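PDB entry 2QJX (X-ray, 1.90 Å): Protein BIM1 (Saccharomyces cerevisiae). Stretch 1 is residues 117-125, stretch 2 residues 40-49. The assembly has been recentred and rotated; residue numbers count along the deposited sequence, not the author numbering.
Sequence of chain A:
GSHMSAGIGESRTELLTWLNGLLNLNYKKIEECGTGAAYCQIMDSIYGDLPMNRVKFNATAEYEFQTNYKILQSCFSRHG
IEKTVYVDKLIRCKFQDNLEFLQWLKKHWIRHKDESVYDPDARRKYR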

# COMPACT_ATOMS: atom_id res chain seq x y z
N VAL A 117 -12.44 1.70 13.40
CA VAL A 117 -12.85 2.14 12.07
C VAL A 117 -11.69 2.93 11.47
O VAL A 117 -10.95 3.61 12.19
CB VAL A 117 -14.11 3.04 12.12
CG1 VAL A 117 -13.76 4.39 12.73
CG2 VAL A 117 -14.68 3.22 10.72
N TYR A 118 -11.51 2.83 10.16
CA TYR A 118 -10.43 3.55 9.49
C TYR A 118 -11.02 4.51 8.46
O TYR A 118 -11.89 4.13 7.69
CB TYR A 118 -9.49 2.56 8.80
CG TYR A 118 -8.26 3.21 8.20
CD1 TYR A 118 -7.24 3.71 9.01
CD2 TYR A 118 -8.12 3.32 6.82
CE1 TYR A 118 -6.10 4.31 8.46
CE2 TYR A 118 -6.98 3.92 6.25
CZ TYR A 118 -5.99 4.41 7.08
OH TYR A 118 -4.87 5.01 6.53
N ASP A 119 -10.55 5.75 8.48
CA ASP A 119 -11.03 6.76 7.54
C ASP A 119 -9.86 7.03 6.61
O ASP A 119 -9.01 7.87 6.90
CB ASP A 119 -11.41 8.05 8.27
CG ASP A 119 -12.08 9.05 7.37
OD1 ASP A 119 -11.85 9.00 6.14
OD2 ASP A 119 -12.84 9.91 7.88
N PRO A 120 -9.81 6.33 5.47
CA PRO A 120 -8.72 6.50 4.51
C PRO A 120 -8.55 7.92 3.98
O PRO A 120 -7.43 8.41 3.83
CB PRO A 120 -9.06 5.49 3.41
CG PRO A 120 -10.55 5.43 3.46
CD PRO A 120 -10.82 5.39 4.95
N ASP A 121 -9.66 8.58 3.69
CA ASP A 121 -9.60 9.93 3.16
C ASP A 121 -8.99 10.91 4.17
O ASP A 121 -8.09 11.68 3.83
CB ASP A 121 -11.00 10.38 2.74
CG ASP A 121 -11.58 9.47 1.67
OD1 ASP A 121 -11.13 9.56 0.51
OD2 ASP A 121 -12.48 8.66 1.99
N ALA A 122 -9.48 10.88 5.40
CA ALA A 122 -8.96 11.78 6.43
C ALA A 122 -7.48 11.50 6.71
O ALA A 122 -6.70 12.43 6.92
CB ALA A 122 -9.77 11.63 7.72
N ARG A 123 -7.09 10.23 6.71
CA ARG A 123 -5.70 9.89 6.97
C ARG A 123 -4.77 10.44 5.89
O ARG A 123 -3.59 10.68 6.16
CB ARG A 123 -5.52 8.37 7.10
CG ARG A 123 -6.17 7.76 8.35
CD ARG A 123 -5.52 8.27 9.64
NE ARG A 123 -4.15 7.78 9.78
CZ ARG A 123 -3.32 8.13 10.76
NH1 ARG A 123 -3.72 8.99 11.69
NH2 ARG A 123 -2.10 7.62 10.81
N ARG A 124 -5.29 10.63 4.67
CA ARG A 124 -4.52 11.17 3.55
C ARG A 124 -4.72 12.67 3.40
O ARG A 124 -4.26 13.25 2.42
CB ARG A 124 -4.97 10.59 2.20
CG ARG A 124 -5.00 9.11 2.01
CD ARG A 124 -5.06 8.83 0.51
NE ARG A 124 -6.38 8.98 -0.10
CZ ARG A 124 -7.29 8.01 -0.17
NH1 ARG A 124 -7.02 6.82 0.34
NH2 ARG A 124 -8.45 8.21 -0.79
N LYS A 125 -5.42 13.29 4.34
CA LYS A 125 -5.73 14.72 4.26
C LYS A 125 -6.47 15.00 2.95
O LYS A 125 -6.28 16.02 2.29
CB LYS A 125 -4.46 15.57 4.38
CG LYS A 125 -3.83 15.42 5.76
CD LYS A 125 -3.08 16.67 6.22
CE LYS A 125 -1.83 16.93 5.41
NZ LYS A 125 -1.00 17.98 6.08
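Stretch 2 40-49: CQIMDSIYGD

Stretch 2 holds the last turns of a helix that begins earlier in the chain and runs through Tyr-47, followed by Gly-48 and Asp-49 in a loop; Gly-48 leaves helical geometry with positive phi (62°), a conformation that glycine adopts readily. Stretch 1 enters extended through Val-117, Tyr-118 and Asp-119, makes a short helix from Pro-120 to Arg-123, and leaves helical phi/psi at Arg-124. Asp-119 caps this helix at its N-terminus, OD1 accepting from Ala-122 N at 3.1 Å. The backbones come nearest where Tyr-118 CA lies 6.0 Å from Ser-45 CA. From Tyr-118 to Arg-124 the chain runs broadly against the direction of the helix, so that Tyr-118 packs by Ser-45 and Arg-124 meets Gln-41, a turn earlier. Gln-41, Asp-44 and Ser-45 form the side of the helix that meets stretch 1, and Gly-48, just past its end, adds a smaller contact, whereas the CA-to-CB bonds of Ile-42, Met-43 (selenomethionine) and Ile-46 point away. The contact buries 362 Å² of surface, both sides summed.

Tyr-118 (chi1 t) points toward the helix and lays its ring against the backbone at Ser-45: Ser-45 CA stands 3.5 Å from the centroid of the Tyr-118 ring and 14° off its normal, a CH-pi contact over one face. With the ring so placed, its hydroxyl reaches two polar side chains near the ring plane. Tyr-118 OH donates to Asp-44 OD2 at a short 2.5 Å and accepts from Gln-41 NE2 at 2.9 Å.

Gln-41 is buried, and its amide is used at both ends. Besides the tyrosine hydroxyl, Gln-41 NE2 donates to the carbonyl Pro-120 O at 3.0 Å, tying the side chain to the backbone of the short helix; Gln-41 OE1 accepts from Arg-124 NH1 at 2.8 Å. Arg-124 NH2 also forms a salt bridge with Asp-121 OD1 at 3.3 Å within stretch 1.

One turn along from Gln-41, Asp-44 faces Arg-123 in a two-pronged salt bridge. Arg-123 NE donates to Asp-44 OD2 at 2.9 Å, and Arg-123 NH2 to Asp-44 OD1 at 3.1 Å. Asp-44 OD2 thus receives both the tyrosine hydroxyl and the arginine, so one carboxylate joins the extended segment to the last residue of the short helix. The guanidinium also reaches the turn after the helix, with Arg-123 NH2 3.4 Å from Gly-48 O.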

# COMPACT_ATOMS: atom_id res chain seq x y z
N CYS A 40 1.51 1.51 1.46
CA CYS A 40 1.74 2.23 2.70
C CYS A 40 0.45 2.42 3.47
O CYS A 40 0.40 2.18 4.67
CB CYS A 40 2.33 3.62 2.42
SG CYS A 40 4.08 3.63 2.01
N GLN A 41 -0.60 2.85 2.78
CA GLN A 41 -1.86 3.08 3.47
C GLN A 41 -2.55 1.81 3.95
O GLN A 41 -3.30 1.85 4.92
CB GLN A 41 -2.83 3.92 2.64
CG GLN A 41 -4.09 4.26 3.44
CD GLN A 41 -4.79 5.51 2.98
OE1 GLN A 41 -4.87 5.78 1.78
NE2 GLN A 41 -5.32 6.27 3.92
N ILE A 42 -2.32 0.69 3.27
CA ILE A 42 -2.93 -0.55 3.75
C ILE A 42 -2.29 -0.81 5.12
O ILE A 42 -2.96 -1.17 6.08
CB ILE A 42 -2.64 -1.74 2.83
CG1 ILE A 42 -3.42 -1.58 1.52
CG2 ILE A 42 -3.04 -3.04 3.51
CD1 ILE A 42 -3.22 -2.73 0.56
N MSE A 43 -0.98 -0.60 5.20
CA MSE A 43 -0.28 -0.81 6.47
C MSE A 43 -0.76 0.22 7.50
O MSE A 43 -0.81 -0.08 8.70
CB MSE A 43 1.23 -0.71 6.27
CG MSE A 43 1.82 -1.84 5.42
SE MSE A 43 1.54 -3.62 6.14
CE MSE A 43 3.11 -3.74 7.26
N ASP A 44 -1.11 1.42 7.06
CA ASP A 44 -1.60 2.43 8.00
C ASP A 44 -2.95 2.00 8.57
O ASP A 44 -3.22 2.20 9.75
CB ASP A 44 -1.74 3.80 7.33
CG ASP A 44 -2.03 4.92 8.33
OD1 ASP A 44 -1.23 5.08 9.28
OD2 ASP A 44 -3.05 5.64 8.19
N SER A 45 -3.80 1.39 7.74
CA SER A 45 -5.11 0.96 8.24
C SER A 45 -4.95 -0.09 9.35
O SER A 45 -5.79 -0.19 10.25
CB SER A 45 -5.96 0.38 7.10
OG SER A 45 -5.43 -0.85 6.62
N ILE A 46 -3.87 -0.85 9.28
CA ILE A 46 -3.60 -1.89 10.28
C ILE A 46 -2.84 -1.39 11.51
O ILE A 46 -3.21 -1.71 12.65
CB ILE A 46 -2.77 -3.05 9.68
CG1 ILE A 46 -3.49 -3.65 8.48
CG2 ILE A 46 -2.54 -4.11 10.76
CD1 ILE A 46 -2.66 -4.68 7.72
N TYR A 47 -1.78 -0.61 11.29
CA TYR A 47 -0.97 -0.12 12.40
C TYR A 47 -1.21 1.33 12.81
O TYR A 47 -0.97 1.70 13.96
CB TYR A 47 0.51 -0.33 12.09
CG TYR A 47 0.84 -1.78 11.83
CD1 TYR A 47 0.78 -2.32 10.55
CD2 TYR A 47 1.13 -2.64 12.89
CE1 TYR A 47 1.02 -3.67 10.32
CE2 TYR A 47 1.37 -3.99 12.68
CZ TYR A 47 1.30 -4.50 11.39
OH TYR A 47 1.50 -5.84 11.18
N GLY A 48 -1.66 2.14 11.87
CA GLY A 48 -1.95 3.53 12.14
C GLY A 48 -0.81 4.42 12.58
O GLY A 48 -1.06 5.46 13.19
N ASP A 49 0.43 4.04 12.29
CA ASP A 49 1.56 4.87 12.70
C ASP A 49 2.46 5.24 11.52
O ASP A 49 3.62 5.59 11.70
CB ASP A 49 2.38 4.18 13.80
CG ASP A 49 3.11 2.94 13.33
OD1 ASP A 49 2.88 2.49 12.19
OD2 ASP A 49 3.92 2.41 14.11